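Local structure of envelope protein (7DDA) at residues D45-Y50 / G158-I163; Y100-K105 / I163-N168. The protein is a viral envelope protein whose C-terminal domain, the part described here, carries sulfate-binding sites responsible for heparin binding. All coordinates share one frame; numbering follows the deposited sequence.

The chain leaves strand 30-40, enters 45-50 at one margin of the first four-stranded sheet, then builds the whole second sheet, with strand 95-104 carrying 100-104, and on the way adds strand 110-120 to the first, before returning as strand 160-170. Contact 1 closes the longer loop, with 107 residues between its segments, and ties two strands of one sheet that sit on either side of strand 30-40. Contact 2 closes a 57-residue loop and joins the two sheets face to face. The loops cross rather than nest, because 100-105 falls inside the first and 163-168 follows directly, with Ile163 common to both contacts. Tyr100 of contact 2 also packs on Ile46 and Leu161 of contact 1, so the two contacts touch.

Contact 1: D45-Y50 / G158-I163; sequences DIDEVY and GAKLII
Lys160 and Asp47 illustrate how a long side chain can connect strands that share no backbone bonds. Strand 30-40 runs between their two strands, and their CA atoms are 9.0 Å apart. From CB, Lys160 turns CG to the side of its own backbone N (chi1 -57°), and the chain bends once, at chi2 (-57°), which sends the remainder toward the carboxylate; CB and CG stay clear of Asp47. Beyond the bend the chain is extended. CD lies 3.6 Å from Asp47 OD2, CE comes closer to the same oxygen, and NZ ends in a salt bridge with OD2 at 2.7 Å. The ammonium uses the syn lone pair of OD2, on the side of OD1, and the two side chains meet roughly perpendicular. Asp47 occupies a classic beta bulge, where it and Glu48 both face Lys38 of the intervening strand. Lys38 also forms a long, weak ion pair with Asp47 OD2, while Lys160 NZ is also held by Asp40 OD1 in a salt bridge, its strongest polar partner. The ammonium is thus shared by two carboxylates at the surface of the sheet, and neighbouring positive groups would probably favour ionised Asp47.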
ATOM      1  N   ASP A  45      -4.385  11.806  17.350  1.00 26.13           N
ATOM      2  CA  ASP A  45      -5.722  11.262  17.553  1.00 21.89           C
ATOM      3  C   ASP A  45      -6.209  10.481  16.340  1.00 23.41           C
ATOM      4  O   ASP A  45      -5.946  10.838  15.191  1.00 24.44           O
ATOM      5  CB  ASP A  45      -6.714  12.377  17.857  1.00 21.85           C
ATOM      6  CG  ASP A  45      -6.410  13.088  19.145  1.00 29.73           C
ATOM      7  OD1 ASP A  45      -5.547  12.597  19.910  1.00 30.60           O
ATOM      8  OD2 ASP A  45      -7.024  14.153  19.380  1.00 33.61           O
ATOM      9  N   ILE A  46      -6.974   9.432  16.608  1.00 19.90           N
ATOM     10  CA  ILE A  46      -7.515   8.589  15.553  1.00 22.81           C
ATOM     11  C   ILE A  46      -8.777   9.242  15.005  1.00 24.56           C
ATOM     12  O   ILE A  46      -9.713   9.521  15.753  1.00 28.12           O
ATOM     13  CB  ILE A  46      -7.795   7.170  16.071  1.00 21.40           C
ATOM     14  CG1 ILE A  46      -6.465   6.453  16.321  1.00 18.29           C
ATOM     15  CG2 ILE A  46      -8.663   6.400  15.100  1.00 16.67           C
ATOM     16  CD1 ILE A  46      -6.603   5.053  16.824  1.00 14.55           C
ATOM     17  N   ASP A  47      -8.795   9.505  13.696  1.00 24.03           N
ATOM     18  CA  ASP A  47      -9.955  10.099  13.052  1.00 19.56           C
ATOM     19  C   ASP A  47     -10.934   9.069  12.515  1.00 21.39           C
ATOM     20  O   ASP A  47     -12.117   9.383  12.383  1.00 18.50           O
ATOM     21  CB  ASP A  47      -9.539  10.997  11.889  1.00 18.55           C
ATOM     22  CG  ASP A  47      -8.783  12.224  12.334  1.00 24.63           C
ATOM     23  OD1 ASP A  47      -8.938  12.633  13.499  1.00 27.21           O
ATOM     24  OD2 ASP A  47      -8.041  12.799  11.503  1.00 29.68           O
ATOM     25  N   GLU A  48     -10.473   7.864  12.186  1.00 20.36           N
ATOM     26  CA  GLU A  48     -11.325   6.890  11.521  1.00 19.77           C
ATOM     27  C   GLU A  48     -10.655   5.521  11.553  1.00 21.72           C
ATOM     28  O   GLU A  48      -9.436   5.415  11.389  1.00 20.37           O
ATOM     29  CB  GLU A  48     -11.614   7.302  10.064  1.00 20.16           C
ATOM     30  CG  GLU A  48     -12.417   6.268   9.308  1.00 19.07           C
ATOM     31  CD  GLU A  48     -12.683   6.644   7.873  1.00 22.56           C
ATOM     32  OE1 GLU A  48     -11.775   6.538   7.034  1.00 28.72           O
ATOM     33  OE2 GLU A  48     -13.821   7.025   7.573  1.00 26.58           O
ATOM     34  N   VAL A  49     -11.471   4.487  11.763  1.00 23.70           N
ATOM     35  CA  VAL A  49     -11.066   3.088  11.697  1.00 23.95           C
ATOM     36  C   VAL A  49     -11.913   2.431  10.615  1.00 25.52           C
ATOM     37  O   VAL A  49     -13.108   2.201  10.808  1.00 25.92           O
ATOM     38  CB  VAL A  49     -11.234   2.379  13.048  1.00 21.53           C
ATOM     39  CG1 VAL A  49     -10.788   0.922  12.953  1.00 19.24           C
ATOM     40  CG2 VAL A  49     -10.440   3.110  14.111  1.00 15.36           C
ATOM     41  N   TYR A  50     -11.297   2.123   9.478  1.00 24.80           N
ATOM     42  CA  TYR A  50     -11.997   1.696   8.272  1.00 23.17           C
ATOM     43  C   TYR A  50     -11.683   0.225   8.029  1.00 25.14           C
ATOM     44  O   TYR A  50     -10.533  -0.128   7.757  1.00 30.11           O
ATOM     45  CB  TYR A  50     -11.559   2.579   7.109  1.00 21.38           C
ATOM     46  CG  TYR A  50     -12.219   2.358   5.771  1.00 28.85           C
ATOM     47  CD1 TYR A  50     -13.433   2.952   5.468  1.00 23.23           C
ATOM     48  CD2 TYR A  50     -11.591   1.602   4.781  1.00 28.20           C
ATOM     49  CE1 TYR A  50     -14.014   2.783   4.229  1.00 25.07           C
ATOM     50  CE2 TYR A  50     -12.170   1.425   3.551  1.00 23.35           C
ATOM     51  CZ  TYR A  50     -13.385   2.018   3.277  1.00 27.30           C
ATOM     52  OH  TYR A  50     -13.962   1.845   2.040  1.00 28.63           O
ATOM     53  N   GLY A 158      -2.913  19.900   9.299  1.00 24.88           N
ATOM     54  CA  GLY A 158      -3.892  19.125   8.576  1.00 25.40           C
ATOM     55  C   GLY A 158      -3.412  17.788   8.058  1.00 25.42           C
ATOM     56  O   GLY A 158      -4.238  16.992   7.603  1.00 27.68           O
ATOM     57  N   ALA A 159      -2.113  17.510   8.120  1.00 23.99           N
ATOM     58  CA  ALA A 159      -1.582  16.280   7.555  1.00 22.55           C
ATOM     59  C   ALA A 159      -1.960  15.080   8.423  1.00 23.22           C
ATOM     60  O   ALA A 159      -2.048  15.176   9.651  1.00 21.09           O
ATOM     61  CB  ALA A 159      -0.063  16.383   7.414  1.00 21.09           C
ATOM     62  N   LYS A 160      -2.174  13.936   7.772  1.00 21.50           N
ATOM     63  CA  LYS A 160      -2.647  12.733   8.443  1.00 23.65           C
ATOM     64  C   LYS A 160      -1.665  11.579   8.284  1.00 23.82           C
ATOM     65  O   LYS A 160      -0.917  11.493   7.301  1.00 24.10           O
ATOM     66  CB  LYS A 160      -4.021  12.290   7.914  1.00 21.27           C
ATOM     67  CG  LYS A 160      -5.132  13.350   8.008  1.00 25.00           C
ATOM     68  CD  LYS A 160      -5.327  13.825   9.437  1.00 20.92           C
ATOM     69  CE  LYS A 160      -6.494  14.793   9.570  1.00 17.58           C
ATOM     70  NZ  LYS A 160      -6.717  15.146  10.994  1.00 15.64           N
ATOM     71  N   LEU A 161      -1.686  10.688   9.268  1.00 21.00           N
ATOM     72  CA  LEU A 161      -0.989   9.409   9.201  1.00 18.63           C
ATOM     73  C   LEU A 161      -2.018   8.331   8.884  1.00 20.53           C
ATOM     74  O   LEU A 161      -3.010   8.186   9.605  1.00 21.26           O
ATOM     75  CB  LEU A 161      -0.263   9.117  10.518  1.00 15.79           C
ATOM     76  CG  LEU A 161       0.523   7.811  10.666  1.00 18.21           C
ATOM     77  CD1 LEU A 161       1.653   7.707   9.646  1.00 15.73           C
ATOM     78  CD2 LEU A 161       1.076   7.704  12.076  1.00 14.98           C
ATOM     79  N   ILE A 162      -1.809   7.609   7.787  1.00 18.49           N
ATOM     80  CA  ILE A 162      -2.675   6.500   7.406  1.00 16.22           C
ATOM     81  C   ILE A 162      -1.903   5.214   7.667  1.00 19.41           C
ATOM     82  O   ILE A 162      -0.833   4.994   7.083  1.00 18.83           O
ATOM     83  CB  ILE A 162      -3.129   6.597   5.942  1.00 15.14           C
ATOM     84  CG1 ILE A 162      -3.614   8.015   5.612  1.00 19.76           C
ATOM     85  CG2 ILE A 162      -4.233   5.623   5.675  1.00 15.83           C
ATOM     86  CD1 ILE A 162      -4.838   8.471   6.405  1.00 15.52           C
ATOM     87  N   ILE A 163      -2.423   4.380   8.568  1.00 17.10           N
ATOM     88  CA  ILE A 163      -1.788   3.124   8.944  1.00 16.45           C
ATOM     89  C   ILE A 163      -2.648   1.973   8.444  1.00 19.23           C
ATOM     90  O   ILE A 163      -3.869   1.958   8.657  1.00 17.45           O
ATOM     91  CB  ILE A 163      -1.585   3.011  10.463  1.00 15.81           C
ATOM     92  CG1 ILE A 163      -0.996   4.285  11.048  1.00 14.80           C
ATOM     93  CG2 ILE A 163      -0.715   1.824  10.787  1.00 15.72           C
ATOM     94  CD1 ILE A 163      -1.125   4.320  12.576  1.00 16.88           C
TER

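Contact 2: Y100-K105 / I163-N168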
ATOM      1  N   TYR A 100       0.840   3.538  18.539  1.00 22.02           N
ATOM      2  CA  TYR A 100      -0.498   2.969  18.553  1.00 18.83           C
ATOM      3  C   TYR A 100      -0.461   1.536  19.051  1.00 18.66           C
ATOM      4  O   TYR A 100       0.565   0.855  18.956  1.00 19.41           O
ATOM      5  CB  TYR A 100      -1.126   3.047  17.154  1.00 17.50           C
ATOM      6  CG  TYR A 100      -1.289   4.485  16.770  1.00 20.56           C
ATOM      7  CD1 TYR A 100      -2.431   5.197  17.129  1.00 17.31           C
ATOM      8  CD2 TYR A 100      -0.257   5.166  16.130  1.00 20.49           C
ATOM      9  CE1 TYR A 100      -2.559   6.538  16.817  1.00 16.68           C
ATOM     10  CE2 TYR A 100      -0.378   6.511  15.820  1.00 21.18           C
ATOM     11  CZ  TYR A 100      -1.523   7.190  16.168  1.00 19.08           C
ATOM     12  OH  TYR A 100      -1.620   8.527  15.845  1.00 20.61           O
ATOM     13  N   GLY A 101      -1.588   1.093  19.596  1.00 20.97           N
ATOM     14  CA  GLY A 101      -1.773  -0.296  19.984  1.00 15.75           C
ATOM     15  C   GLY A 101      -2.956  -0.903  19.255  1.00 19.59           C
ATOM     16  O   GLY A 101      -3.973  -0.240  19.047  1.00 23.22           O
ATOM     17  N   LEU A 102      -2.816  -2.167  18.863  1.00 18.71           N
ATOM     18  CA  LEU A 102      -3.922  -2.962  18.348  1.00 20.43           C
ATOM     19  C   LEU A 102      -4.124  -4.155  19.277  1.00 21.79           C
ATOM     20  O   LEU A 102      -3.205  -4.963  19.466  1.00 21.72           O
ATOM     21  CB  LEU A 102      -3.647  -3.432  16.910  1.00 20.09           C
ATOM     22  CG  LEU A 102      -4.697  -4.320  16.218  1.00 25.27           C
ATOM     23  CD1 LEU A 102      -4.750  -4.075  14.705  1.00 24.59           C
ATOM     24  CD2 LEU A 102      -4.463  -5.802  16.494  1.00 22.54           C
ATOM     25  N   ARG A 103      -5.321  -4.281  19.836  1.00 21.13           N
ATOM     26  CA  ARG A 103      -5.648  -5.415  20.691  1.00 23.56           C
ATOM     27  C   ARG A 103      -6.521  -6.426  19.959  1.00 26.04           C
ATOM     28  O   ARG A 103      -7.562  -6.072  19.385  1.00 24.31           O
ATOM     29  CB  ARG A 103      -6.352  -4.966  21.970  1.00 23.21           C
ATOM     30  CG  ARG A 103      -6.237  -6.006  23.078  1.00 24.03           C
ATOM     31  CD  ARG A 103      -6.947  -5.559  24.352  1.00 20.09           C
ATOM     32  NE  ARG A 103      -6.408  -4.313  24.890  1.00 16.59           N
ATOM     33  CZ  ARG A 103      -5.249  -4.201  25.543  1.00 20.17           C
ATOM     34  NH1 ARG A 103      -4.486  -5.268  25.762  1.00 21.54           N
ATOM     35  NH2 ARG A 103      -4.845  -3.014  25.981  1.00 19.57           N
ATOM     36  N   ASN A 104      -6.090  -7.686  19.997  1.00 27.91           N
ATOM     37  CA  ASN A 104      -6.892  -8.796  19.508  1.00 28.79           C
ATOM     38  C   ASN A 104      -8.083  -8.998  20.444  1.00 30.32           C
ATOM     39  O   ASN A 104      -7.912  -9.263  21.637  1.00 32.74           O
ATOM     40  CB  ASN A 104      -6.020 -10.052  19.417  1.00 27.13           C
ATOM     41  CG  ASN A 104      -6.792 -11.303  18.969  1.00 31.51           C
ATOM     42  OD1 ASN A 104      -7.990 -11.258  18.649  1.00 26.06           O
ATOM     43  ND2 ASN A 104      -6.089 -12.429  18.937  1.00 27.67           N
ATOM     44  N   LYS A 105      -9.291  -8.840  19.913  1.00 28.79           N
ATOM     45  CA  LYS A 105     -10.512  -9.038  20.682  1.00 30.23           C
ATOM     46  C   LYS A 105     -11.316 -10.240  20.199  1.00 36.59           C
ATOM     47  O   LYS A 105     -12.498 -10.354  20.524  1.00 36.61           O
ATOM     48  CB  LYS A 105     -11.376  -7.783  20.626  1.00 33.15           C
ATOM     49  CG  LYS A 105     -10.681  -6.565  21.165  1.00 32.00           C
ATOM     50  CD  LYS A 105     -10.584  -6.662  22.661  1.00 29.10           C
ATOM     51  CE  LYS A 105     -11.588  -5.751  23.290  1.00 28.00           C
ATOM     52  NZ  LYS A 105     -11.608  -5.909  24.761  1.00 35.48           N
ATOM     53  N   ILE A 163      -2.423   4.380   8.568  1.00 17.10           N
ATOM     54  CA  ILE A 163      -1.788   3.124   8.944  1.00 16.45           C
ATOM     55  C   ILE A 163      -2.648   1.973   8.444  1.00 19.23           C
ATOM     56  O   ILE A 163      -3.869   1.958   8.657  1.00 17.45           O
ATOM     57  CB  ILE A 163      -1.585   3.011  10.463  1.00 15.81           C
ATOM     58  CG1 ILE A 163      -0.996   4.285  11.048  1.00 14.80           C
ATOM     59  CG2 ILE A 163      -0.715   1.824  10.787  1.00 15.72           C
ATOM     60  CD1 ILE A 163      -1.125   4.320  12.576  1.00 16.88           C
ATOM     61  N   TYR A 164      -2.011   1.008   7.791  1.00 17.69           N
ATOM     62  CA  TYR A 164      -2.693  -0.165   7.269  1.00 19.47           C
ATOM     63  C   TYR A 164      -2.265  -1.362   8.108  1.00 18.74           C
ATOM     64  O   TYR A 164      -1.070  -1.648   8.228  1.00 18.22           O
ATOM     65  CB  TYR A 164      -2.378  -0.381   5.782  1.00 19.77           C
ATOM     66  CG  TYR A 164      -2.727   0.800   4.875  1.00 20.02           C
ATOM     67  CD1 TYR A 164      -1.987   1.979   4.912  1.00 19.35           C
ATOM     68  CD2 TYR A 164      -3.787   0.730   3.982  1.00 17.43           C
ATOM     69  CE1 TYR A 164      -2.303   3.056   4.093  1.00 19.42           C
ATOM     70  CE2 TYR A 164      -4.107   1.804   3.153  1.00 18.81           C
ATOM     71  CZ  TYR A 164      -3.364   2.964   3.212  1.00 21.76           C
ATOM     72  OH  TYR A 164      -3.670   4.049   2.394  1.00 22.50           O
ATOM     73  N   PHE A 165      -3.237  -2.034   8.713  1.00 20.53           N
ATOM     74  CA  PHE A 165      -2.993  -3.226   9.513  1.00 18.66           C
ATOM     75  C   PHE A 165      -3.423  -4.436   8.706  1.00 22.55           C
ATOM     76  O   PHE A 165      -4.601  -4.549   8.338  1.00 20.90           O
ATOM     77  CB  PHE A 165      -3.759  -3.174  10.836  1.00 19.51           C
ATOM     78  CG  PHE A 165      -3.379  -2.019  11.712  1.00 19.17           C
ATOM     79  CD1 PHE A 165      -3.940  -0.765  11.509  1.00 20.09           C
ATOM     80  CD2 PHE A 165      -2.485  -2.184  12.740  1.00 14.67           C
ATOM     81  CE1 PHE A 165      -3.592   0.299  12.320  1.00 17.78           C
ATOM     82  CE2 PHE A 165      -2.145  -1.130  13.547  1.00 17.78           C
ATOM     83  CZ  PHE A 165      -2.694   0.110  13.341  1.00 16.76           C
ATOM     84  N   PHE A 166      -2.475  -5.338   8.444  1.00 21.86           N
ATOM     85  CA  PHE A 166      -2.735  -6.569   7.694  1.00 23.32           C
ATOM     86  C   PHE A 166      -2.786  -7.723   8.686  1.00 27.30           C
ATOM     87  O   PHE A 166      -1.747  -8.210   9.143  1.00 26.15           O
ATOM     88  CB  PHE A 166      -1.686  -6.781   6.614  1.00 21.08           C
ATOM     89  CG  PHE A 166      -1.525  -5.591   5.700  1.00 22.94           C
ATOM     90  CD1 PHE A 166      -2.530  -5.248   4.809  1.00 24.99           C
ATOM     91  CD2 PHE A 166      -0.394  -4.793   5.761  1.00 19.65           C
ATOM     92  CE1 PHE A 166      -2.395  -4.161   3.969  1.00 25.59           C
ATOM     93  CE2 PHE A 166      -0.259  -3.707   4.930  1.00 20.91           C
ATOM     94  CZ  PHE A 166      -1.257  -3.390   4.026  1.00 17.42           C
ATOM     95  N   LEU A 167      -4.005  -8.167   8.995  1.00 28.54           N
ATOM     96  CA  LEU A 167      -4.267  -9.085  10.095  1.00 28.88           C
ATOM     97  C   LEU A 167      -4.495 -10.505   9.587  1.00 34.24           C
ATOM     98  O   LEU A 167      -5.274 -10.727   8.654  1.00 30.61           O
ATOM     99  CB  LEU A 167      -5.468  -8.583  10.892  1.00 26.23           C
ATOM    100  CG  LEU A 167      -5.093  -7.352  11.717  1.00 26.48           C
ATOM    101  CD1 LEU A 167      -6.318  -6.536  12.033  1.00 29.97           C
ATOM    102  CD2 LEU A 167      -4.424  -7.780  13.019  1.00 27.77           C
ATOM    103  N   ASN A 168      -3.804 -11.461  10.201  1.00 33.76           N
ATOM    104  CA  ASN A 168      -3.937 -12.872   9.861  1.00 37.11           C
ATOM    105  C   ASN A 168      -4.169 -13.654  11.145  1.00 36.63           C
ATOM    106  O   ASN A 168      -3.247 -13.819  11.948  1.00 36.60           O
ATOM    107  CB  ASN A 168      -2.702 -13.383   9.117  1.00 38.09           C
ATOM    108  CG  ASN A 168      -2.869 -14.809   8.636  1.00 46.51           C
ATOM    109  OD1 ASN A 168      -1.889 -15.511   8.385  1.00 48.50           O
ATOM    110  ND2 ASN A 168      -4.119 -15.264   8.549  1.00 45.95           N
TER
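Leu102 meets Phe165 and Leu167 between the two sheets, an example of apolar side chains from facing strands filling a common layer. With its CG opposite the backbone N (chi1 178°), Leu102 sends CD1 obliquely to the Phe165 ring; its CD1 lies 3.5 Å from Phe165 CD2 and 3.9 Å from Phe165 CG. The Leu102 and Phe165 side chains lie alongside one another, pointing opposite ways. Leu102 and Leu167 instead meet tip to tip, their CD1 atoms 4.0 Å apart and their CD2 atoms equally close. This is the interior of an antiparallel beta-sandwich: strands 100-104 and 163-168 belong to different sheets, run in nearly the same direction at a crossing angle of -26°, and have axes 10.8 Å apart. Ile163, Phe165 and Leu167 all direct their side chains inward; the intervening Phe166 packs on Ile36 of a neighbouring subunit. At the other end, Ile163 places CG1 beside its backbone N (chi1 -46°), and the nearly extended second torsion carries CD1 to an off-centre CH-pi contact with Tyr100, 4.2 Å from the ring centroid. The ring's far end is anchored separately, its OH hydrogen-bonded to the carbonyl oxygen of Gly44.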